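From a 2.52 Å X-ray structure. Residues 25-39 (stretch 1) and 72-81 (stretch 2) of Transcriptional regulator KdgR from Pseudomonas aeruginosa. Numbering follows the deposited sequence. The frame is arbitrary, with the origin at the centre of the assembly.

Stretch 1, residues 25-39: ILKALAELSPATSLS
Stretch 2 72-81: NHYSLGREAL

A single antiparallel β-bridge, one hydrogen-bonded pair wide, is all the backbone pairing that joins the two stretches, and only T36 and Y74 take part. Their CA atoms lie 5.1 Å apart, and the two residues bond reciprocally: T36 N donates to Y74 O at 2.8 Å (angle at H 141°), and Y74 N donates to T36 O at 2.8 Å in a nearly straight bond (173°). The extended backbones of T36 (phi/psi -144/151) and Y74 (-95/140) make this exchange possible. Each acceptor also receives a CA-H...O contact, from A35 CA to Y74 O at 3.3 Å and from H73 CA to T36 O at 3.6 Å.

Before the bridge, stretch 1 enters already helical at I25, its turns closed by bonds such as L29 N to I25 O (2.9 Å) and A30 N to L26 O (3.1 Å). The chain then turns through L32 (-93/61) and S33, which has a positive phi (47/-132), and P34 leads into extended A35 (-150/143). The helix crosses strand 74-76 almost at right angles (98° between N-to-C directions), with a closest axial approach of 7.7 Å.

Leucines fill this crossing. L29 (chi1 t, chi2 p) points toward stretch 2, placing CD1 3.7 Å from Y74 CB and CD2 3.7 Å from L76 CD2. L26, also t, p, starts sideways, but its end reaches in, with CD1 3.5 Å from L76 CD2 and 4.2 Å from A80 CB. L76 (m, t) likewise extends inward from a sideways CA-to-CB bond; its CD1 lies 3.8 Å from A30 CB and 3.7 Å from A30 CA. The short alanine side chain thus lets the leucine methyl pack close to the helix backbone. A80 points toward stretch 1 from the start of the helix that follows G77 (-84/177). L26, L29, L76 and A80 are buried, as suits aliphatic side chains with no polar group to satisfy.

Around the bridge the packing becomes more mixed. Y74 (chi1 -65°, chi2 -77°) presents its ring edge to T36 O and the backbone of S37 and L38; L38 CB approaches Y74 CE2 at 4.5 Å. H73 CB points toward stretch 1 and lies 3.6 Å from A35 CB, while S75 CB (chi1 p) comes within 2.9 Å of P34 O. T36 (chi1 t), also buried, points away overall, and its OG1 donates to S37 O at 3.1 Å. S37 (chi1 p) occupies the N-cap position, its hydroxyl capping the helix that begins at L38. The contact buries 558 Å² between the stretches, both sides summed, combining backbone pairing with apolar side-chain packing.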

ATOM      1  N   ILE A  25      -4.877  18.546 -12.805  1.00 69.71           N
ATOM      2  CA  ILE A  25      -3.804  19.313 -12.192  1.00 72.27           C
ATOM      3  C   ILE A  25      -3.279  18.598 -10.952  1.00 73.20           C
ATOM      4  O   ILE A  25      -2.065  18.516 -10.730  1.00 71.63           O
ATOM      5  CB  ILE A  25      -4.283  20.738 -11.871  1.00 72.68           C
ATOM      6  CG1 ILE A  25      -4.512  21.506 -13.169  1.00 81.56           C
ATOM      7  CG2 ILE A  25      -3.267  21.454 -10.994  1.00 68.61           C
ATOM      8  CD1 ILE A  25      -5.086  22.896 -12.954  1.00 87.89           C
ATOM      9  N   LEU A  26      -4.186  18.071 -10.124  1.00 66.98           N
ATOM     10  CA  LEU A  26      -3.754  17.350  -8.937  1.00 65.03           C
ATOM     11  C   LEU A  26      -2.882  16.168  -9.321  1.00 68.02           C
ATOM     12  O   LEU A  26      -1.894  15.858  -8.643  1.00 68.23           O
ATOM     13  CB  LEU A  26      -4.971  16.899  -8.140  1.00 69.05           C
ATOM     14  CG  LEU A  26      -4.804  16.077  -6.866  1.00 72.34           C
ATOM     15  CD1 LEU A  26      -4.110  16.871  -5.759  1.00 75.45           C
ATOM     16  CD2 LEU A  26      -6.176  15.595  -6.398  1.00 70.36           C
ATOM     17  N   LYS A  27      -3.212  15.524 -10.435  1.00 64.56           N
ATOM     18  CA  LYS A  27      -2.445  14.371 -10.870  1.00 61.00           C
ATOM     19  C   LYS A  27      -1.042  14.781 -11.291  1.00 61.24           C
ATOM     20  O   LYS A  27      -0.079  14.032 -11.090  1.00 70.63           O
ATOM     21  CB  LYS A  27      -3.176  13.664 -12.019  1.00 66.40           C
ATOM     22  CG  LYS A  27      -2.398  12.528 -12.656  1.00 71.94           C
ATOM     23  CD  LYS A  27      -2.897  12.195 -14.054  1.00 84.20           C
ATOM     24  CE  LYS A  27      -4.258  11.517 -14.017  1.00 89.44           C
ATOM     25  NZ  LYS A  27      -4.649  10.936 -15.338  1.00 92.80           N
ATOM     26  N   ALA A  28      -0.897  15.953 -11.881  1.00 55.80           N
ATOM     27  CA  ALA A  28       0.440  16.360 -12.290  1.00 61.72           C
ATOM     28  C   ALA A  28       1.247  16.968 -11.154  1.00 67.33           C
ATOM     29  O   ALA A  28       2.479  16.955 -11.212  1.00 72.06           O
ATOM     30  CB  ALA A  28       0.367  17.362 -13.425  1.00 56.42           C
ATOM     31  N   LEU A  29       0.579  17.523 -10.145  1.00 66.42           N
ATOM     32  CA  LEU A  29       1.277  17.966  -8.948  1.00 65.36           C
ATOM     33  C   LEU A  29       1.918  16.772  -8.246  1.00 65.35           C
ATOM     34  O   LEU A  29       3.105  16.808  -7.904  1.00 60.40           O
ATOM     35  CB  LEU A  29       0.296  18.714  -8.037  1.00 59.98           C
ATOM     36  CG  LEU A  29       0.729  19.518  -6.810  1.00 68.57           C
ATOM     37  CD1 LEU A  29       1.408  20.823  -7.196  1.00 70.38           C
ATOM     38  CD2 LEU A  29      -0.471  19.806  -5.908  1.00 68.06           C
ATOM     39  N   ALA A  30       1.159  15.682  -8.079  1.00 71.05           N
ATOM     40  CA  ALA A  30       1.709  14.456  -7.497  1.00 67.76           C
ATOM     41  C   ALA A  30       2.889  13.932  -8.309  1.00 73.23           C
ATOM     42  O   ALA A  30       3.886  13.461  -7.750  1.00 78.55           O
ATOM     43  CB  ALA A  30       0.618  13.392  -7.407  1.00 59.73           C
ATOM     44  N   GLU A  31       2.741  13.972  -9.618  1.00 74.42           N
ATOM     45  CA  GLU A  31       3.775  13.527 -10.518  1.00 74.36           C
ATOM     46  C   GLU A  31       5.010  14.382 -10.390  1.00 74.85           C
ATOM     47  O   GLU A  31       6.097  13.936 -10.671  1.00 69.62           O
ATOM     48  CB  GLU A  31       3.279  13.586 -11.954  1.00 79.64           C
ATOM     49  CG  GLU A  31       2.696  12.291 -12.461  1.00 84.28           C
ATOM     50  CD  GLU A  31       2.229  12.376 -13.890  1.00 95.75           C
ATOM     51  OE1 GLU A  31       1.013  12.352 -14.112  1.00 98.56           O
ATOM     52  OE2 GLU A  31       3.074  12.444 -14.800  1.00102.90           O
ATOM     53  N   LEU A  32       4.858  15.611  -9.930  1.00 80.09           N
ATOM     54  CA  LEU A  32       5.996  16.490  -9.817  1.00 79.11           C
ATOM     55  C   LEU A  32       6.654  16.464  -8.471  1.00 80.44           C
ATOM     56  O   LEU A  32       6.738  17.445  -7.783  1.00 84.41           O
ATOM     57  CB  LEU A  32       5.674  17.907 -10.278  1.00 77.53           C
ATOM     58  CG  LEU A  32       5.501  18.058 -11.795  1.00 75.14           C
ATOM     59  CD1 LEU A  32       5.032  19.435 -12.177  1.00 70.11           C
ATOM     60  CD2 LEU A  32       6.754  17.733 -12.570  1.00 74.93           C
ATOM     61  N   SER A  33       7.134  15.290  -8.128  1.00 83.78           N
ATOM     62  CA  SER A  33       7.873  15.061  -6.927  1.00 90.67           C
ATOM     63  C   SER A  33       7.185  15.693  -5.748  1.00 85.81           C
ATOM     64  O   SER A  33       5.995  15.544  -5.579  1.00 82.88           O
ATOM     65  CB  SER A  33       9.287  15.599  -7.108  1.00 97.82           C
ATOM     66  OG  SER A  33      10.185  14.889  -6.301  1.00108.78           O
ATOM     67  N   PRO A  34       7.949  16.414  -4.953  1.00 79.24           N
ATOM     68  CA  PRO A  34       7.496  17.020  -3.719  1.00 76.30           C
ATOM     69  C   PRO A  34       7.148  18.466  -3.811  1.00 77.29           C
ATOM     70  O   PRO A  34       6.317  18.927  -3.058  1.00 80.05           O
ATOM     71  CB  PRO A  34       8.753  16.884  -2.879  1.00 74.56           C
ATOM     72  CG  PRO A  34       9.860  16.972  -3.856  1.00 73.97           C
ATOM     73  CD  PRO A  34       9.367  16.333  -5.107  1.00 78.85           C
ATOM     74  N   ALA A  35       7.767  19.187  -4.723  1.00 76.07           N
ATOM     75  CA  ALA A  35       7.463  20.612  -4.786  1.00 78.30           C
ATOM     76  C   ALA A  35       7.628  21.076  -6.224  1.00 81.62           C
ATOM     77  O   ALA A  35       8.536  20.611  -6.917  1.00 88.19           O
ATOM     78  CB  ALA A  35       8.388  21.417  -3.863  1.00 79.71           C
ATOM     79  N   THR A  36       6.771  21.994  -6.675  1.00 74.94           N
ATOM     80  CA  THR A  36       6.848  22.421  -8.065  1.00 69.83           C
ATOM     81  C   THR A  36       6.535  23.912  -8.196  1.00 64.72           C
ATOM     82  O   THR A  36       5.804  24.492  -7.387  1.00 68.75           O
ATOM     83  CB  THR A  36       5.919  21.551  -8.968  1.00 62.09           C
ATOM     84  OG1 THR A  36       6.100  21.925 -10.342  1.00 69.43           O
ATOM     85  CG2 THR A  36       4.442  21.660  -8.589  1.00 51.16           C
ATOM     86  N   SER A  37       7.127  24.535  -9.212  1.00 69.34           N
ATOM     87  CA  SER A  37       6.777  25.901  -9.591  1.00 75.30           C
ATOM     88  C   SER A  37       5.642  25.889 -10.614  1.00 72.45           C
ATOM     89  O   SER A  37       5.283  24.847 -11.156  1.00 64.14           O
ATOM     90  CB  SER A  37       7.985  26.645 -10.160  1.00 69.77           C
ATOM     91  OG  SER A  37       8.143  26.355 -11.540  1.00 63.18           O
ATOM     92  N   LEU A  38       5.075  27.074 -10.879  1.00 73.20           N
ATOM     93  CA  LEU A  38       3.925  27.161 -11.778  1.00 68.20           C
ATOM     94  C   LEU A  38       4.304  26.756 -13.197  1.00 67.45           C
ATOM     95  O   LEU A  38       3.630  25.922 -13.813  1.00 68.99           O
ATOM     96  CB  LEU A  38       3.331  28.572 -11.766  1.00 62.34           C
ATOM     97  CG  LEU A  38       2.257  28.777 -12.843  1.00 57.20           C
ATOM     98  CD1 LEU A  38       0.997  28.044 -12.416  1.00 52.91           C
ATOM     99  CD2 LEU A  38       1.952  30.260 -13.062  1.00 56.43           C
ATOM    100  N   SER A  39       5.394  27.320 -13.723  1.00 68.06           N
ATOM    101  CA  SER A  39       5.791  27.052 -15.104  1.00 77.37           C
ATOM    102  C   SER A  39       6.076  25.575 -15.346  1.00 87.21           C
ATOM    103  O   SER A  39       5.773  25.048 -16.425  1.00 89.49           O
ATOM    104  CB  SER A  39       7.020  27.871 -15.458  1.00 81.54           C
ATOM    105  OG  SER A  39       7.154  27.952 -16.858  1.00 92.73           O
ATOM    106  N   ASN A  72       7.641  29.250  -1.867  1.00100.98           N
ATOM    107  CA  ASN A  72       6.488  29.457  -2.733  1.00 86.61           C
ATOM    108  C   ASN A  72       6.192  28.260  -3.616  1.00 78.18           C
ATOM    109  O   ASN A  72       5.377  28.371  -4.535  1.00 73.02           O
ATOM    110  CB  ASN A  72       6.647  30.697  -3.618  1.00 86.74           C
ATOM    111  CG  ASN A  72       6.382  31.973  -2.872  1.00 91.68           C
ATOM    112  OD1 ASN A  72       5.561  32.005  -1.956  1.00 95.30           O
ATOM    113  ND2 ASN A  72       7.081  33.035  -3.249  1.00 95.33           N
ATOM    114  N   HIS A  73       6.822  27.118  -3.367  1.00 79.36           N
ATOM    115  CA  HIS A  73       6.590  25.961  -4.210  1.00 75.20           C
ATOM    116  C   HIS A  73       5.249  25.331  -3.879  1.00 66.64           C
ATOM    117  O   HIS A  73       4.768  25.410  -2.743  1.00 60.83           O
ATOM    118  CB  HIS A  73       7.706  24.932  -4.036  1.00 81.05           C
ATOM    119  CG  HIS A  73       8.973  25.289  -4.750  1.00 83.75           C
ATOM    120  ND1 HIS A  73      10.214  25.176  -4.160  1.00 87.51           N
ATOM    121  CD2 HIS A  73       9.193  25.745  -6.004  1.00 85.23           C
ATOM    122  CE1 HIS A  73      11.145  25.554  -5.017  1.00 91.19           C
ATOM    123  NE2 HIS A  73      10.551  25.910  -6.143  1.00 93.52           N
ATOM    124  N   TYR A  74       4.648  24.701  -4.893  1.00 61.31           N
ATOM    125  CA  TYR A  74       3.369  24.014  -4.758  1.00 61.03           C
ATOM    126  C   TYR A  74       3.595  22.539  -4.493  1.00 63.17           C
ATOM    127  O   TYR A  74       4.468  21.916  -5.102  1.00 67.12           O
ATOM    128  CB  TYR A  74       2.517  24.175  -6.024  1.00 56.46           C
ATOM    129  CG  TYR A  74       2.108  25.604  -6.286  1.00 56.85           C
ATOM    130  CD1 TYR A  74       1.071  26.201  -5.560  1.00 59.63           C
ATOM    131  CD2 TYR A  74       2.767  26.366  -7.238  1.00 55.92           C
ATOM    132  CE1 TYR A  74       0.703  27.527  -5.794  1.00 62.23           C
ATOM    133  CE2 TYR A  74       2.409  27.692  -7.476  1.00 57.64           C
ATOM    134  CZ  TYR A  74       1.386  28.262  -6.756  1.00 59.50           C
ATOM    135  OH  TYR A  74       1.056  29.573  -7.017  1.00 64.05           O
ATOM    136  N   SER A  75       2.786  21.979  -3.600  1.00 64.34           N
ATOM    137  CA  SER A  75       2.878  20.564  -3.289  1.00 66.13           C
ATOM    138  C   SER A  75       1.499  20.057  -2.894  1.00 70.74           C
ATOM    139  O   SER A  75       0.529  20.815  -2.818  1.00 72.52           O
ATOM    140  CB  SER A  75       3.897  20.325  -2.178  1.00 75.33           C
ATOM    141  OG  SER A  75       3.696  21.264  -1.133  1.00 92.59           O
ATOM    142  N   LEU A  76       1.420  18.763  -2.616  1.00 73.07           N
ATOM    143  CA  LEU A  76       0.136  18.171  -2.289  1.00 65.52           C
ATOM    144  C   LEU A  76      -0.266  18.536  -0.879  1.00 61.41           C
ATOM    145  O   LEU A  76       0.567  18.579   0.030  1.00 65.37           O
ATOM    146  CB  LEU A  76       0.183  16.663  -2.449  1.00 68.07           C
ATOM    147  CG  LEU A  76       0.481  16.231  -3.878  1.00 72.56           C
ATOM    148  CD1 LEU A  76       1.095  14.832  -3.916  1.00 70.42           C
ATOM    149  CD2 LEU A  76      -0.793  16.293  -4.679  1.00 71.02           C
ATOM    150  N   GLY A  77      -1.556  18.813  -0.703  1.00 54.10           N
ATOM    151  CA  GLY A  77      -2.088  19.091   0.610  1.00 54.44           C
ATOM    152  C   GLY A  77      -2.438  17.825   1.375  1.00 63.32           C
ATOM    153  O   GLY A  77      -2.322  16.698   0.883  1.00 64.33           O
ATOM    154  N   ARG A  78      -2.882  18.033   2.617  1.00 68.42           N
ATOM    155  CA  ARG A  78      -3.310  16.922   3.456  1.00 74.17           C
ATOM    156  C   ARG A  78      -4.550  16.234   2.901  1.00 78.78           C
ATOM    157  O   ARG A  78      -4.730  15.028   3.115  1.00 85.10           O
ATOM    158  CB  ARG A  78      -3.574  17.400   4.879  1.00 83.90           C
ATOM    159  CG  ARG A  78      -2.356  17.436   5.771  1.00 98.32           C
ATOM    160  CD  ARG A  78      -1.629  16.108   5.821  1.00104.23           C
ATOM    161  NE  ARG A  78      -0.233  16.316   6.188  1.00113.68           N
ATOM    162  CZ  ARG A  78       0.728  16.612   5.317  1.00117.14           C
ATOM    163  NH1 ARG A  78       1.972  16.800   5.739  1.00124.59           N
ATOM    164  NH2 ARG A  78       0.447  16.724   4.023  1.00111.47           N
ATOM    165  N   GLU A  79      -5.421  16.968   2.199  1.00 73.44           N
ATOM    166  CA  GLU A  79      -6.528  16.301   1.518  1.00 70.83           C
ATOM    167  C   GLU A  79      -6.024  15.324   0.467  1.00 60.40           C
ATOM    168  O   GLU A  79      -6.597  14.245   0.284  1.00 56.01           O
ATOM    169  CB  GLU A  79      -7.462  17.326   0.884  1.00 76.08           C
ATOM    170  CG  GLU A  79      -8.485  17.854   1.851  1.00 81.06           C
ATOM    171  CD  GLU A  79      -9.078  16.748   2.689  1.00 91.49           C
ATOM    172  OE1 GLU A  79      -9.426  15.679   2.128  1.00 97.08           O
ATOM    173  OE2 GLU A  79      -9.176  16.935   3.914  1.00 93.51           O
ATOM    174  N   ALA A  80      -4.951  15.682  -0.234  1.00 60.34           N
ATOM    175  CA  ALA A  80      -4.344  14.741  -1.162  1.00 60.81           C
ATOM    176  C   ALA A  80      -3.867  13.496  -0.428  1.00 70.20           C
ATOM    177  O   ALA A  80      -4.054  12.370  -0.906  1.00 73.55           O
ATOM    178  CB  ALA A  80      -3.184  15.412  -1.903  1.00 57.38           C
ATOM    179  N   LEU A  81      -3.260  13.680   0.743  1.00 67.56           N
ATOM    180  CA  LEU A  81      -2.764  12.540   1.499  1.00 67.94           C
ATOM    181  C   LEU A  81      -3.905  11.658   1.995  1.00 64.87           C
ATOM    182  O   LEU A  81      -3.805  10.430   1.963  1.00 59.71           O
ATOM    183  CB  LEU A  81      -1.912  13.036   2.676  1.00 68.99           C
ATOM    184  CG  LEU A  81      -1.471  12.004   3.717  1.00 63.22           C
ATOM    185  CD1 LEU A  81      -0.697  10.881   3.063  1.00 60.35           C
ATOM    186  CD2 LEU A  81      -0.653  12.657   4.831  1.00 65.59           C
TER